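Local atomic coordinates of heme oxygenase 1 (Synechocystis sp., PDB entry 1WE1), a protein that binds heme and probably cleaves its ring oxidatively to biliverdin IXalpha, CO and free iron, a key step towards the chromophores of photosynthetic antennae. Residues Val43-Tyr47 / Leu80-Leu84; Glu118-His123 / Arg187-Ala192. One frame throughout, in Å; residues are numbered along the deposited sequence.

Interaction 1: Val43-Tyr47 / Leu80-Leu84; sequences VGNLY and LEQDL
An antiparallel helix-helix packing in the all-helical heme oxygenase fold brings one turn of helix 36-59 (V43-Y47) against one turn of helix 77-88 (L80-L84). Both turns are regular alpha-helix, with Y47 N bonded to V43 O at 2.9 Å and L84 N to L80 O at 3.1 Å. The segment axes approach to 9.6 Å at a signed crossing angle of -150°, which puts Y47 CA 5.8 Å from L80 CA and G44 CA 6.9 Å from L84 CA. V43 and Y47, one turn apart, both point toward the partner with chi1 t (174° and 169°). V43 CG1 lies 3.9 Å from L84 CD2, 4.0 Å from D83 CB and 4.2 Å from L80 CD1. Lacking a side chain, G44 meets L84 directly, its CA 3.8 Å from L84 CD2. The other L84 methyl, CD1, makes a CH-pi contact over one face of the Y47 ring, 3.7 Å from the centroid and 23° off the normal, while L80 CB sits at the ring edge. L80, with off-well chi angles (-129°, 31°), sends CD2 to within 3.6 Å of Y47 N and 3.9 Å of L46 CB. At the border, Y47 OH donates a 3.2 Å hydrogen bond to E81 OE1. D83 turns its carboxylate to the backbone amides of A154 and F155, and W92 lies against E81 and L84. The contact buries 372 Å² away from the annotated heme-binding residues: apolar interhelical packing, edged by one tyrosine-carboxylate bond, as in helical bundles.

Interaction 2: Glu118-His123 / Arg187-Ala192; sequences ELLVAH and RIVDEA
Residues E118-H123 run from 3-10 geometry at 118-119 into helix 120-146, and R187-A192 form a regular alpha-helical stretch of helix 182-205. A122 N bonds to L119 O at 2.9 Å, while E191 N and A192 N reach R187 O and I188 O at 3.1 and 2.9 Å. The backbones come very close: L119 CA lies 5.3 Å from I188 CA, and A122 CA only 4.7 Å from A192 CA. The small A122 side chain permits this approach, its CB pointing toward the partner helix and resting 3.3 Å from I188 O, 3.6 Å from both E191 CB and A192 N, and 4.2 Å from A192 CB. I188 (chi1 -66°, chi2 -173°) packs against both L119 and A122, with CG1 4.2 Å from L119 CD2 and CG2 3.9 Å from A122 CB. L119 CD2 also lies 3.5 Å from R187 O. At one end, E118 (chi1 67°, chi2 -73°) presents OE2 to both terminal guanidinium nitrogens of R187, 2.8 Å from NH2 and 3.0 Å from NH1, a salt bridge near the guanidinium plane. At the other, H123 NE2 donates to E191 OE1 at 3.2 Å; E191 adopts chi1 t and chi2 p, and the same OE1 forms a salt bridge with R108 of helix 100-115. A192 neighbours the heme-binding Y125. In all, 482 Å² is buried. The chemistry thus joins close alanine packing to polar links: E191 makes its buried carboxylate a junction between three helices, its charge met by R108, with H123 adding a hydrogen bond to the same oxygen.

In the fold
Following the chain from the N terminus, helix 36-59 passes first through V43-Y47; interaction 1 then closes a 32-residue connection when helix 77-88 returns beside it. Only after that does helix 100-115 lead to E118-H123, and interaction 2 closes a longer span of 63 residues, mostly helical, on reaching R187-A192 in helix 182-205. The two contacts therefore follow in series, neither nested nor crossed. They sit on opposite sides of the chain's centre. The centres of interactions 1 and 2 are 24 Å apart, and their nearest atoms about 10 Å. Helix 182-205 connects their surroundings: it supplies half of interaction 2, and farther along M202 touches N45 and L46 of interaction 1.

Interaction 1: Val43-Tyr47 / Leu80-Leu84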
ATOM      1  N   VAL A  43       7.200   3.813   5.230  1.00 37.27           N
ATOM      2  CA  VAL A  43       7.532   4.233   3.876  1.00 35.59           C
ATOM      3  C   VAL A  43       8.660   3.376   3.325  1.00 35.17           C
ATOM      4  O   VAL A  43       8.640   2.997   2.159  1.00 34.67           O
ATOM      5  CB  VAL A  43       7.955   5.717   3.857  1.00 36.90           C
ATOM      6  CG1 VAL A  43       8.451   6.124   2.459  1.00 35.53           C
ATOM      7  CG2 VAL A  43       6.770   6.590   4.279  1.00 36.01           C
ATOM      8  N   GLY A  44       9.646   3.082   4.165  1.00 34.09           N
ATOM      9  CA  GLY A  44      10.754   2.247   3.738  1.00 33.86           C
ATOM     10  C   GLY A  44      10.228   0.877   3.340  1.00 35.47           C
ATOM     11  O   GLY A  44      10.603   0.342   2.296  1.00 37.08           O
ATOM     12  N   ASN A  45       9.345   0.301   4.150  1.00 34.65           N
ATOM     13  CA  ASN A  45       8.799  -1.004   3.803  1.00 36.11           C
ATOM     14  C   ASN A  45       7.999  -0.987   2.488  1.00 36.45           C
ATOM     15  O   ASN A  45       8.309  -1.741   1.558  1.00 37.26           O
ATOM     16  CB  ASN A  45       7.934  -1.545   4.933  1.00 34.66           C
ATOM     17  CG  ASN A  45       8.759  -2.172   6.048  1.00 36.42           C
ATOM     18  OD1 ASN A  45       9.886  -2.637   5.835  1.00 35.53           O
ATOM     19  ND2 ASN A  45       8.188  -2.209   7.240  1.00 37.83           N
ATOM     20  N   LEU A  46       6.986  -0.129   2.395  1.00 35.62           N
ATOM     21  CA  LEU A  46       6.198  -0.067   1.171  1.00 36.27           C
ATOM     22  C   LEU A  46       7.116   0.121  -0.027  1.00 36.16           C
ATOM     23  O   LEU A  46       6.870  -0.415  -1.100  1.00 37.10           O
ATOM     24  CB  LEU A  46       5.184   1.073   1.239  1.00 35.06           C
ATOM     25  CG  LEU A  46       4.176   0.879   2.367  1.00 35.47           C
ATOM     26  CD1 LEU A  46       3.139   1.987   2.340  1.00 34.88           C
ATOM     27  CD2 LEU A  46       3.512  -0.472   2.204  1.00 35.43           C
ATOM     28  N   TYR A  47       8.189   0.877   0.167  1.00 36.48           N
ATOM     29  CA  TYR A  47       9.143   1.103  -0.901  1.00 35.97           C
ATOM     30  C   TYR A  47       9.606  -0.238  -1.492  1.00 37.22           C
ATOM     31  O   TYR A  47       9.653  -0.396  -2.708  1.00 37.46           O
ATOM     32  CB  TYR A  47      10.344   1.884  -0.362  1.00 34.73           C
ATOM     33  CG  TYR A  47      11.506   1.932  -1.316  1.00 33.14           C
ATOM     34  CD1 TYR A  47      11.429   2.647  -2.506  1.00 33.09           C
ATOM     35  CD2 TYR A  47      12.668   1.217  -1.055  1.00 34.16           C
ATOM     36  CE1 TYR A  47      12.483   2.641  -3.411  1.00 32.99           C
ATOM     37  CE2 TYR A  47      13.727   1.206  -1.956  1.00 31.64           C
ATOM     38  CZ  TYR A  47      13.629   1.914  -3.128  1.00 32.72           C
ATOM     39  OH  TYR A  47      14.679   1.884  -4.028  1.00 38.05           O
ATOM     40  N   LEU A  80       7.736   7.034  -3.987  1.00 45.73           N
ATOM     41  CA  LEU A  80       8.114   6.561  -2.664  1.00 44.30           C
ATOM     42  C   LEU A  80       9.607   6.836  -2.424  1.00 46.10           C
ATOM     43  O   LEU A  80      10.046   7.030  -1.279  1.00 46.28           O
ATOM     44  CB  LEU A  80       7.803   5.067  -2.562  1.00 43.56           C
ATOM     45  CG  LEU A  80       6.999   4.502  -1.381  1.00 43.72           C
ATOM     46  CD1 LEU A  80       5.986   5.486  -0.840  1.00 40.22           C
ATOM     47  CD2 LEU A  80       6.307   3.242  -1.857  1.00 41.97           C
ATOM     48  N   GLU A  81      10.394   6.852  -3.495  1.00 44.62           N
ATOM     49  CA  GLU A  81      11.809   7.149  -3.351  1.00 46.98           C
ATOM     50  C   GLU A  81      11.912   8.628  -3.007  1.00 47.88           C
ATOM     51  O   GLU A  81      12.786   9.049  -2.241  1.00 47.94           O
ATOM     52  CB  GLU A  81      12.571   6.871  -4.646  1.00 47.45           C
ATOM     53  CG  GLU A  81      12.722   5.401  -4.969  1.00 52.54           C
ATOM     54  CD  GLU A  81      13.646   5.146  -6.142  1.00 54.79           C
ATOM     55  OE1 GLU A  81      13.967   3.963  -6.397  1.00 56.25           O
ATOM     56  OE2 GLU A  81      14.047   6.127  -6.812  1.00 56.96           O
ATOM     57  N   GLN A  82      11.006   9.414  -3.575  1.00 47.96           N
ATOM     58  CA  GLN A  82      10.988  10.841  -3.312  1.00 48.87           C
ATOM     59  C   GLN A  82      10.688  11.083  -1.840  1.00 47.97           C
ATOM     60  O   GLN A  82      11.275  11.963  -1.214  1.00 48.27           O
ATOM     61  CB  GLN A  82       9.957  11.528  -4.213  1.00 50.37           C
ATOM     62  CG  GLN A  82      10.511  11.852  -5.609  1.00 53.69           C
ATOM     63  CD  GLN A  82       9.446  12.334  -6.595  1.00 56.65           C
ATOM     64  OE1 GLN A  82       8.520  13.067  -6.226  1.00 57.61           O
ATOM     65  NE2 GLN A  82       9.586  11.934  -7.860  1.00 55.21           N
ATOM     66  N   ASP A  83       9.796  10.279  -1.280  1.00 46.92           N
ATOM     67  CA  ASP A  83       9.460  10.422   0.126  1.00 46.23           C
ATOM     68  C   ASP A  83      10.610  10.007   1.050  1.00 44.47           C
ATOM     69  O   ASP A  83      10.805  10.614   2.091  1.00 43.65           O
ATOM     70  CB  ASP A  83       8.194   9.621   0.445  1.00 48.36           C
ATOM     71  CG  ASP A  83       6.926  10.292  -0.084  1.00 50.59           C
ATOM     72  OD1 ASP A  83       5.826   9.717   0.089  1.00 53.27           O
ATOM     73  OD2 ASP A  83       7.022  11.396  -0.665  1.00 49.58           O
ATOM     74  N   LEU A  84      11.363   8.977   0.677  1.00 43.30           N
ATOM     75  CA  LEU A  84      12.490   8.526   1.490  1.00 44.37           C
ATOM     76  C   LEU A  84      13.543   9.635   1.532  1.00 44.63           C
ATOM     77  O   LEU A  84      14.176   9.890   2.565  1.00 41.21           O
ATOM     78  CB  LEU A  84      13.097   7.234   0.904  1.00 44.07           C
ATOM     79  CG  LEU A  84      12.225   5.969   1.040  1.00 46.57           C
ATOM     80  CD1 LEU A  84      12.650   4.875   0.053  1.00 42.47           C
ATOM     81  CD2 LEU A  84      12.299   5.475   2.480  1.00 44.40           C
TER

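Interaction 2: Glu118-His123 / Arg187-Ala192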
ATOM      1  N   GLU A 118      -1.478 -15.048 -11.367  1.00 47.39           N
ATOM      2  CA  GLU A 118      -2.807 -14.448 -11.340  1.00 46.90           C
ATOM      3  C   GLU A 118      -3.149 -13.888  -9.966  1.00 45.27           C
ATOM      4  O   GLU A 118      -3.975 -12.986  -9.857  1.00 46.86           O
ATOM      5  CB  GLU A 118      -3.900 -15.437 -11.809  1.00 47.16           C
ATOM      6  CG  GLU A 118      -4.171 -16.638 -10.910  1.00 48.27           C
ATOM      7  CD  GLU A 118      -3.073 -17.696 -10.960  1.00 49.79           C
ATOM      8  OE1 GLU A 118      -2.233 -17.662 -11.889  1.00 49.69           O
ATOM      9  OE2 GLU A 118      -3.063 -18.574 -10.066  1.00 51.16           O
ATOM     10  N   LEU A 119      -2.513 -14.410  -8.922  1.00 43.06           N
ATOM     11  CA  LEU A 119      -2.756 -13.919  -7.570  1.00 42.31           C
ATOM     12  C   LEU A 119      -2.220 -12.488  -7.405  1.00 43.79           C
ATOM     13  O   LEU A 119      -2.539 -11.793  -6.435  1.00 43.63           O
ATOM     14  CB  LEU A 119      -2.113 -14.859  -6.547  1.00 40.05           C
ATOM     15  CG  LEU A 119      -2.796 -16.235  -6.490  1.00 40.66           C
ATOM     16  CD1 LEU A 119      -2.230 -17.065  -5.345  1.00 37.90           C
ATOM     17  CD2 LEU A 119      -4.300 -16.044  -6.306  1.00 36.98           C
ATOM     18  N   LEU A 120      -1.413 -12.060  -8.372  1.00 44.13           N
ATOM     19  CA  LEU A 120      -0.838 -10.723  -8.386  1.00 44.67           C
ATOM     20  C   LEU A 120      -1.929  -9.660  -8.521  1.00 45.71           C
ATOM     21  O   LEU A 120      -1.713  -8.493  -8.201  1.00 45.11           O
ATOM     22  CB  LEU A 120       0.140 -10.602  -9.550  1.00 43.45           C
ATOM     23  CG  LEU A 120       1.637 -10.460  -9.275  1.00 42.20           C
ATOM     24  CD1 LEU A 120       2.059 -11.197  -8.024  1.00 42.29           C
ATOM     25  CD2 LEU A 120       2.386 -10.970 -10.492  1.00 39.95           C
ATOM     26  N   VAL A 121      -3.102 -10.053  -9.003  1.00 46.75           N
ATOM     27  CA  VAL A 121      -4.186  -9.091  -9.141  1.00 48.39           C
ATOM     28  C   VAL A 121      -4.739  -8.766  -7.761  1.00 47.33           C
ATOM     29  O   VAL A 121      -5.328  -7.715  -7.556  1.00 47.51           O
ATOM     30  CB  VAL A 121      -5.327  -9.625 -10.038  1.00 50.30           C
ATOM     31  CG1 VAL A 121      -5.802 -10.969  -9.537  1.00 52.48           C
ATOM     32  CG2 VAL A 121      -6.491  -8.631 -10.041  1.00 50.18           C
ATOM     33  N   ALA A 122      -4.537  -9.668  -6.809  1.00 47.93           N
ATOM     34  CA  ALA A 122      -5.015  -9.447  -5.446  1.00 47.59           C
ATOM     35  C   ALA A 122      -4.134  -8.394  -4.793  1.00 47.51           C
ATOM     36  O   ALA A 122      -4.610  -7.552  -4.032  1.00 47.31           O
ATOM     37  CB  ALA A 122      -4.954 -10.734  -4.658  1.00 46.41           C
ATOM     38  N   HIS A 123      -2.843  -8.460  -5.105  1.00 47.92           N
ATOM     39  CA  HIS A 123      -1.857  -7.530  -4.581  1.00 47.30           C
ATOM     40  C   HIS A 123      -1.991  -6.156  -5.219  1.00 46.97           C
ATOM     41  O   HIS A 123      -1.902  -5.138  -4.529  1.00 47.47           O
ATOM     42  CB  HIS A 123      -0.461  -8.103  -4.783  1.00 47.23           C
ATOM     43  CG  HIS A 123      -0.102  -9.129  -3.760  1.00 48.60           C
ATOM     44  ND1 HIS A 123       0.042  -8.818  -2.425  1.00 49.82           N
ATOM     45  CD2 HIS A 123       0.056 -10.469  -3.853  1.00 49.52           C
ATOM     46  CE1 HIS A 123       0.268  -9.924  -1.739  1.00 47.99           C
ATOM     47  NE2 HIS A 123       0.281 -10.940  -2.581  1.00 48.58           N
ATOM     48  N   ARG A 187      -9.642 -17.573  -5.294  1.00 59.30           N
ATOM     49  CA  ARG A 187      -8.296 -17.729  -4.741  1.00 57.48           C
ATOM     50  C   ARG A 187      -7.650 -16.342  -4.650  1.00 55.25           C
ATOM     51  O   ARG A 187      -6.751 -16.104  -3.840  1.00 54.02           O
ATOM     52  CB  ARG A 187      -7.430 -18.622  -5.642  1.00 58.24           C
ATOM     53  CG  ARG A 187      -7.639 -20.119  -5.483  1.00 60.56           C
ATOM     54  CD  ARG A 187      -6.535 -20.900  -6.200  1.00 62.33           C
ATOM     55  NE  ARG A 187      -6.479 -20.574  -7.627  1.00 65.19           N
ATOM     56  CZ  ARG A 187      -5.427 -20.037  -8.244  1.00 65.48           C
ATOM     57  NH1 ARG A 187      -4.313 -19.758  -7.567  1.00 63.64           N
ATOM     58  NH2 ARG A 187      -5.498 -19.764  -9.545  1.00 63.84           N
ATOM     59  N   ILE A 188      -8.124 -15.452  -5.518  1.00 52.00           N
ATOM     60  CA  ILE A 188      -7.668 -14.078  -5.608  1.00 49.58           C
ATOM     61  C   ILE A 188      -8.225 -13.314  -4.415  1.00 50.28           C
ATOM     62  O   ILE A 188      -7.507 -12.559  -3.753  1.00 50.65           O
ATOM     63  CB  ILE A 188      -8.164 -13.425  -6.926  1.00 48.62           C
ATOM     64  CG1 ILE A 188      -7.502 -14.125  -8.120  1.00 46.53           C
ATOM     65  CG2 ILE A 188      -7.884 -11.918  -6.917  1.00 46.95           C
ATOM     66  CD1 ILE A 188      -7.776 -13.485  -9.452  1.00 45.09           C
ATOM     67  N   VAL A 189      -9.512 -13.507  -4.146  1.00 48.79           N
ATOM     68  CA  VAL A 189     -10.130 -12.849  -3.015  1.00 48.14           C
ATOM     69  C   VAL A 189      -9.412 -13.283  -1.736  1.00 50.04           C
ATOM     70  O   VAL A 189      -9.056 -12.454  -0.889  1.00 50.29           O
ATOM     71  CB  VAL A 189     -11.621 -13.192  -2.926  1.00 46.47           C
ATOM     72  CG1 VAL A 189     -12.217 -12.648  -1.634  1.00 45.02           C
ATOM     73  CG2 VAL A 189     -12.341 -12.593  -4.114  1.00 46.74           C
ATOM     74  N   ASP A 190      -9.171 -14.576  -1.593  1.00 50.89           N
ATOM     75  CA  ASP A 190      -8.482 -15.034  -0.397  1.00 53.68           C
ATOM     76  C   ASP A 190      -7.091 -14.415  -0.281  1.00 52.52           C
ATOM     77  O   ASP A 190      -6.667 -14.047   0.806  1.00 51.89           O
ATOM     78  CB  ASP A 190      -8.404 -16.558  -0.381  1.00 55.98           C
ATOM     79  CG  ASP A 190      -9.730 -17.193   0.001  1.00 61.30           C
ATOM     80  OD1 ASP A 190      -9.861 -18.433  -0.139  1.00 64.23           O
ATOM     81  OD2 ASP A 190     -10.641 -16.447   0.446  1.00 61.42           O
ATOM     82  N   GLU A 191      -6.392 -14.286  -1.406  1.00 51.85           N
ATOM     83  CA  GLU A 191      -5.056 -13.700  -1.405  1.00 50.36           C
ATOM     84  C   GLU A 191      -5.113 -12.227  -0.969  1.00 49.06           C
ATOM     85  O   GLU A 191      -4.214 -11.734  -0.286  1.00 46.57           O
ATOM     86  CB  GLU A 191      -4.431 -13.821  -2.800  1.00 49.65           C
ATOM     87  CG  GLU A 191      -2.977 -13.352  -2.888  1.00 51.02           C
ATOM     88  CD  GLU A 191      -2.018 -14.213  -2.085  1.00 49.08           C
ATOM     89  OE1 GLU A 191      -0.817 -13.885  -2.036  1.00 50.55           O
ATOM     90  OE2 GLU A 191      -2.457 -15.217  -1.505  1.00 50.23           O
ATOM     91  N   ALA A 192      -6.179 -11.534  -1.360  1.00 47.36           N
ATOM     92  CA  ALA A 192      -6.347 -10.138  -0.998  1.00 47.27           C
ATOM     93  C   ALA A 192      -6.426 -10.000   0.529  1.00 47.55           C
ATOM     94  O   ALA A 192      -5.787  -9.123   1.116  1.00 46.05           O
ATOM     95  CB  ALA A 192      -7.601  -9.581  -1.647  1.00 45.06           C
TER